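Local coordinates for myosin-2 (Saccharomyces cerevisiae, PDB 6IXO), which carries organelles and other cargo along actin cables as a class V myosin motor, here represented by its globular cargo-binding tail domain, at residues L31-E36 against Q86-Q91; A106-L111 against A153-I158. One frame throughout, in Å; residues are numbered along the deposited sequence.

Interaction 1: residues L31-E36 against Q86-Q91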
loop_
_atom_site.group_PDB
_atom_site.type_symbol
_atom_site.label_atom_id
_atom_site.label_comp_id
_atom_site.label_asym_id
_atom_site.label_seq_id
_atom_site.Cartn_x
_atom_site.Cartn_y
_atom_site.Cartn_z
ATOM N N LEU A 31 24.106 -1.985 -0.246
ATOM C CA LEU A 31 23.133 -1.653 0.783
ATOM C C LEU A 31 21.722 -1.608 0.211
ATOM O O LEU A 31 20.770 -2.155 0.785
ATOM C CB LEU A 31 23.471 -0.299 1.417
ATOM C CG LEU A 31 22.505 0.137 2.525
ATOM C CD1 LEU A 31 22.612 -0.778 3.718
ATOM C CD2 LEU A 31 22.773 1.579 2.915
ATOM N N LEU A 32 21.573 -0.928 -0.914
ATOM C CA LEU A 32 20.225 -0.705 -1.408
ATOM C C LEU A 32 19.721 -1.917 -2.231
ATOM O O LEU A 32 18.727 -2.534 -1.863
ATOM C CB LEU A 32 20.158 0.572 -2.232
ATOM C CG LEU A 32 20.595 1.829 -1.466
ATOM C CD1 LEU A 32 20.535 3.000 -2.429
ATOM C CD2 LEU A 32 19.721 2.094 -0.230
ATOM N N LYS A 33 20.382 -2.259 -3.331
ATOM C CA LYS A 33 19.884 -3.393 -4.140
ATOM C C LYS A 33 20.006 -4.686 -3.349
ATOM O O LYS A 33 19.280 -5.640 -3.589
ATOM C CB LYS A 33 20.643 -3.527 -5.467
ATOM C CG LYS A 33 20.435 -2.354 -6.408
ATOM C CD LYS A 33 21.094 -2.637 -7.753
ATOM C CE LYS A 33 21.169 -1.372 -8.604
ATOM N NZ LYS A 33 21.754 -1.643 -9.947
ATOM N N GLY A 34 20.906 -4.704 -2.364
ATOM C CA GLY A 34 21.164 -5.912 -1.599
ATOM C C GLY A 34 20.380 -5.994 -0.293
ATOM O O GLY A 34 20.705 -6.806 0.572
ATOM N N PHE A 35 19.381 -5.131 -0.125
ATOM C CA PHE A 35 18.588 -5.116 1.108
ATOM C C PHE A 35 18.009 -6.508 1.470
ATOM O O PHE A 35 17.687 -7.321 0.580
ATOM C CB PHE A 35 17.433 -4.106 0.991
ATOM C CG PHE A 35 16.233 -4.628 0.193
ATOM C CD1 PHE A 35 16.247 -4.644 -1.207
ATOM C CD2 PHE A 35 15.093 -5.078 0.851
ATOM C CE1 PHE A 35 15.132 -5.121 -1.945
ATOM C CE2 PHE A 35 13.964 -5.560 0.115
ATOM C CZ PHE A 35 14.001 -5.574 -1.284
ATOM N N GLU A 36 17.903 -6.758 2.775
ATOM C CA GLU A 36 17.266 -7.949 3.337
ATOM C C GLU A 36 16.188 -7.499 4.313
ATOM O O GLU A 36 16.416 -6.667 5.177
ATOM C CB GLU A 36 18.269 -8.868 4.050
ATOM C CG GLU A 36 19.281 -9.562 3.128
ATOM C CD GLU A 36 18.625 -10.540 2.155
ATOM O OE1 GLU A 36 17.585 -11.110 2.531
ATOM O OE2 GLU A 36 19.146 -10.735 1.031
ATOM N N GLN A 86 14.032 3.938 -6.072
ATOM C CA GLN A 86 12.821 3.884 -6.902
ATOM C C GLN A 86 12.910 2.671 -7.826
ATOM O O GLN A 86 11.938 1.927 -8.001
ATOM C CB GLN A 86 12.659 5.163 -7.723
ATOM C CG GLN A 86 11.389 5.103 -8.626
ATOM C CD GLN A 86 10.858 6.467 -9.049
ATOM O OE1 GLN A 86 10.847 7.439 -8.273
ATOM N NE2 GLN A 86 10.385 6.537 -10.269
ATOM N N LYS A 87 14.087 2.474 -8.414
ATOM C CA LYS A 87 14.313 1.322 -9.280
ATOM C C LYS A 87 14.085 0.013 -8.537
ATOM O O LYS A 87 13.469 -0.919 -9.066
ATOM C CB LYS A 87 15.724 1.347 -9.869
ATOM C CG LYS A 87 16.010 0.137 -10.765
ATOM C CD LYS A 87 17.312 0.282 -11.555
ATOM C CE LYS A 87 17.464 -0.828 -12.593
ATOM N NZ LYS A 87 18.754 -0.757 -13.332
ATOM N N VAL A 88 14.571 -0.073 -7.307
ATOM C CA VAL A 88 14.355 -1.286 -6.532
ATOM C C VAL A 88 12.864 -1.544 -6.324
ATOM O O VAL A 88 12.394 -2.674 -6.441
ATOM C CB VAL A 88 15.081 -1.222 -5.151
ATOM C CG1 VAL A 88 14.616 -2.351 -4.259
ATOM C CG2 VAL A 88 16.621 -1.342 -5.385
ATOM N N VAL A 89 12.095 -0.495 -6.050
ATOM C CA VAL A 89 10.681 -0.754 -5.774
ATOM C C VAL A 89 9.961 -1.146 -7.098
ATOM O O VAL A 89 9.057 -1.963 -7.104
ATOM C CB VAL A 89 10.040 0.457 -5.146
ATOM C CG1 VAL A 89 8.515 0.281 -5.065
ATOM C CG2 VAL A 89 10.663 0.709 -3.679
ATOM N N THR A 90 10.441 -0.608 -8.215
ATOM C CA THR A 90 9.870 -0.889 -9.538
ATOM C C THR A 90 10.003 -2.377 -9.922
ATOM O O THR A 90 9.180 -2.945 -10.666
ATOM C CB THR A 90 10.551 0.060 -10.570
ATOM O OG1 THR A 90 10.127 1.399 -10.273
ATOM C CG2 THR A 90 10.142 -0.258 -12.010
ATOM N N GLN A 91 11.022 -3.018 -9.373
ATOM C CA GLN A 91 11.348 -4.406 -9.692
ATOM C C GLN A 91 10.738 -5.400 -8.707
ATOM O O GLN A 91 10.894 -6.604 -8.876
ATOM C CB GLN A 91 12.878 -4.561 -9.737
ATOM C CG GLN A 91 13.479 -3.799 -10.943
ATOM C CD GLN A 91 14.993 -3.942 -11.070
ATOM O OE1 GLN A 91 15.694 -4.182 -10.089
ATOM N NE2 GLN A 91 15.497 -3.799 -12.290
#

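Interaction 2: residues A106-L111 against A153-I158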
loop_
_atom_site.group_PDB
_atom_site.type_symbol
_atom_site.label_atom_id
_atom_site.label_comp_id
_atom_site.label_asym_id
_atom_site.label_seq_id
_atom_site.Cartn_x
_atom_site.Cartn_y
_atom_site.Cartn_z
ATOM N N ALA A 106 9.006 2.287 4.843
ATOM C CA ALA A 106 9.512 2.666 6.172
ATOM C C ALA A 106 10.825 3.459 6.013
ATOM O O ALA A 106 11.050 4.496 6.676
ATOM C CB ALA A 106 9.754 1.452 7.012
ATOM N N ASN A 107 11.685 2.963 5.131
ATOM C CA ASN A 107 13.020 3.559 4.998
ATOM C C ASN A 107 12.984 4.934 4.354
ATOM O O ASN A 107 13.693 5.867 4.771
ATOM C CB ASN A 107 13.941 2.614 4.225
ATOM C CG ASN A 107 14.598 1.634 5.146
ATOM O OD1 ASN A 107 15.629 1.946 5.803
ATOM N ND2 ASN A 107 13.960 0.472 5.314
ATOM N N VAL A 108 12.142 5.082 3.346
ATOM C CA VAL A 108 12.017 6.386 2.686
ATOM C C VAL A 108 11.336 7.364 3.641
ATOM O O VAL A 108 11.698 8.554 3.703
ATOM C CB VAL A 108 11.262 6.269 1.343
ATOM C CG1 VAL A 108 10.919 7.645 0.796
ATOM C CG2 VAL A 108 12.127 5.488 0.334
ATOM N N ARG A 109 10.390 6.870 4.448
ATOM C CA ARG A 109 9.808 7.761 5.460
ATOM C C ARG A 109 10.880 8.212 6.454
ATOM O O ARG A 109 10.867 9.361 6.941
ATOM C CB ARG A 109 8.660 7.082 6.227
ATOM C CG ARG A 109 7.975 8.023 7.212
ATOM C CD ARG A 109 7.346 9.212 6.470
ATOM N NE ARG A 109 6.500 10.032 7.357
ATOM C CZ ARG A 109 5.895 11.161 6.966
ATOM N NH1 ARG A 109 6.068 11.623 5.705
ATOM N NH2 ARG A 109 5.153 11.844 7.844
ATOM N N GLU A 110 11.793 7.308 6.794
ATOM C CA GLU A 110 12.818 7.691 7.782
ATOM C C GLU A 110 13.758 8.753 7.162
ATOM O O GLU A 110 14.186 9.690 7.818
ATOM C CB GLU A 110 13.620 6.456 8.217
ATOM C CG GLU A 110 14.720 6.739 9.255
ATOM C CD GLU A 110 14.142 6.809 10.659
ATOM O OE1 GLU A 110 12.906 6.653 10.805
ATOM O OE2 GLU A 110 14.931 6.987 11.601
ATOM N N LEU A 111 14.068 8.594 5.880
ATOM C CA LEU A 111 14.935 9.533 5.166
ATOM C C LEU A 111 14.267 10.896 5.057
ATOM O O LEU A 111 14.882 11.939 5.279
ATOM C CB LEU A 111 15.243 9.013 3.768
ATOM C CG LEU A 111 16.238 7.858 3.688
ATOM C CD1 LEU A 111 16.260 7.217 2.277
ATOM C CD2 LEU A 111 17.659 8.368 4.107
ATOM N N ALA A 153 8.748 13.427 -3.263
ATOM C CA ALA A 153 8.416 12.812 -4.550
ATOM C C ALA A 153 8.726 11.314 -4.537
ATOM O O ALA A 153 7.901 10.493 -5.012
ATOM C CB ALA A 153 9.169 13.523 -5.719
ATOM N N LEU A 154 9.880 10.935 -3.989
ATOM C CA LEU A 154 10.228 9.504 -3.914
ATOM C C LEU A 154 9.156 8.699 -3.138
ATOM O O LEU A 154 8.707 7.631 -3.578
ATOM C CB LEU A 154 11.586 9.290 -3.247
ATOM C CG LEU A 154 12.065 7.829 -3.100
ATOM C CD1 LEU A 154 12.189 7.140 -4.483
ATOM C CD2 LEU A 154 13.446 7.785 -2.390
ATOM N N SER A 155 8.778 9.210 -1.977
ATOM C CA SER A 155 7.765 8.556 -1.139
ATOM C C SER A 155 6.464 8.361 -1.953
ATOM O O SER A 155 5.889 7.261 -1.976
ATOM C CB SER A 155 7.505 9.402 0.109
ATOM O OG SER A 155 6.594 8.767 1.011
ATOM N N TYR A 156 6.021 9.424 -2.611
ATOM C CA TYR A 156 4.818 9.394 -3.462
ATOM C C TYR A 156 4.929 8.339 -4.547
ATOM O O TYR A 156 3.997 7.519 -4.768
ATOM C CB TYR A 156 4.610 10.765 -4.092
ATOM C CG TYR A 156 3.352 10.879 -4.946
ATOM C CD1 TYR A 156 2.138 11.245 -4.365
ATOM C CD2 TYR A 156 3.388 10.640 -6.318
ATOM C CE1 TYR A 156 0.978 11.364 -5.127
ATOM C CE2 TYR A 156 2.203 10.754 -7.112
ATOM C CZ TYR A 156 1.020 11.113 -6.493
ATOM O OH TYR A 156 -0.138 11.254 -7.220
ATOM N N ASN A 157 6.063 8.370 -5.240
ATOM C CA ASN A 157 6.343 7.457 -6.338
ATOM C C ASN A 157 6.341 6.032 -5.876
ATOM O O ASN A 157 5.648 5.198 -6.471
ATOM C CB ASN A 157 7.704 7.798 -7.016
ATOM C CG ASN A 157 7.623 9.064 -7.790
ATOM O OD1 ASN A 157 6.519 9.618 -7.936
ATOM N ND2 ASN A 157 8.763 9.556 -8.300
ATOM N N ILE A 158 7.083 5.713 -4.822
ATOM C CA ILE A 158 7.168 4.289 -4.476
ATOM C C ILE A 158 5.838 3.834 -3.830
ATOM O O ILE A 158 5.461 2.672 -3.952
ATOM C CB ILE A 158 8.383 3.936 -3.553
ATOM C CG1 ILE A 158 8.343 4.647 -2.195
ATOM C CG2 ILE A 158 9.684 4.162 -4.303
ATOM C CD1 ILE A 158 9.150 3.859 -1.147
HETATM O O HOH W 1 7.046 10.585 3.392
#

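Interaction 1: residues L31-E36 against Q86-Q91
Val88 meets Phe35 and Lys33 with its two methyl branches, one for each. With CG1 anti to the backbone N (chi1 168°), the valine sends that methyl to the Phe35 ring and CG2 to Lys33. CG1 lies 3.6 Å from Phe35 CE1, the closest approach in the contact, and 4.2 Å from CD1 of the same ring, so the CD1 and CE1 atoms do the touching, and the methyl approaches the ring obliquely. Phe35 has CG placed between its backbone N and carbonyl carbon (chi1 79°), a setting that carries the CD1-CE1 part of the ring to Val88 CG1, and its side chain and that of Val88 run past each other in opposite directions.

The other methyl, Val88 CG2, sits 4.1 Å from Lys33 CA and equally far from Lys33 CG, so it rests on the root of the lysine and not on its charged end. From there the lysine chain runs out extended, and NZ forms a salt bridge with Glu29; Lys33 NZ also stands 4.6 Å from Lys87 NZ, a like charge whose repulsion Glu29 probably moderates.

The segment 31-36 is where helix 20-32 gives way to a type I beta turn from Leu32 to Phe35, closed by the bond from Phe35 N to Leu32 O at 3.2 Å. This turn of the predominantly helical, strand-free cargo-binding domain is set against the last turn of helix 71-90. Helix 97-124 contributes to the same apolar cluster: Trp104 meets the Phe35 ring edge-to-face and touches Leu32 and Val88.

Interaction 2: residues A106-L111 against A153-I158
Val108 is the apolar centre of this contact, touching Leu154, Ser155 and Ile158 of the facing helix 134-180. Its CG2 methyl is shared by two partners: Ile158 CD1 at 3.7 Å and Leu154 CD2 at 3.8 Å. Ile158 has CG1 between its backbone N and carbonyl carbon (chi1 61°), which carries CD1 to Val108 CG2, and its chain slides past Val108 in the opposite direction. Leu154 reaches the valine with its CD2 branch. The other methyl, Val108 CG1, presses on the backbone of the facing helix, 3.8 Å from Ser155 CA, with Ser155 CB nearly as close.

The backbone geometry agrees with direct side-chain packing: Val108 and Ser155 CA atoms are 6.1 Å apart, and the axes of the two short segments approach to 9.7 Å at 165° between their N-to-C directions. Helices 97-124 and 134-180 thus pack as near-antiparallel neighbours in the helical bundle of the cargo-binding domain, with Ile85 of helix 71-90 also touching Val108. An alanine at Val108 would strip both methyls from this interface and is likely to open a gap facing Leu154 CD2 and Ile158 CD1.

No direct hydrogen bond joins the segments; the polar link is a water. It accepts from Arg109 NH1 at 2.7 Å, lying in plane at the guanidinium edge, and donates to Ser155 OG at 3.0 Å. Ser155 OG is also hydrogen-bonded to Asp379 OD2, so the water and the carboxylate both hold this buried hydroxyl. Arg109 packs on Phe381, and Glu110 on the same helix is paired with Arg56 by a salt bridge.

Overall arrangement
Interactions 1 and 2 follow one another along the chain, their centres 13 Å apart, and they meet directly through helix 71-90 and helix 134-180. Val89 CG2 packs against Ile158 CG2 at 3.6 Å, and Gln86 CB against Leu154 CD1 at 3.8 Å. A probable hydrogen bond of 3.0 Å from Asn157 ND2 to Gln86 OE1 adds a polar tie. Helix 71-90 therefore faces the turn 31-36 with Val88 and the long helix 134-180 with Val89 and Gln86. Helix 97-124 belongs to both sites, through Trp104 near interaction 1 and Val108 in interaction 2. The more central contact, 106-111 against 153-158, is buried; 31-36 against 86-91 is only partly so.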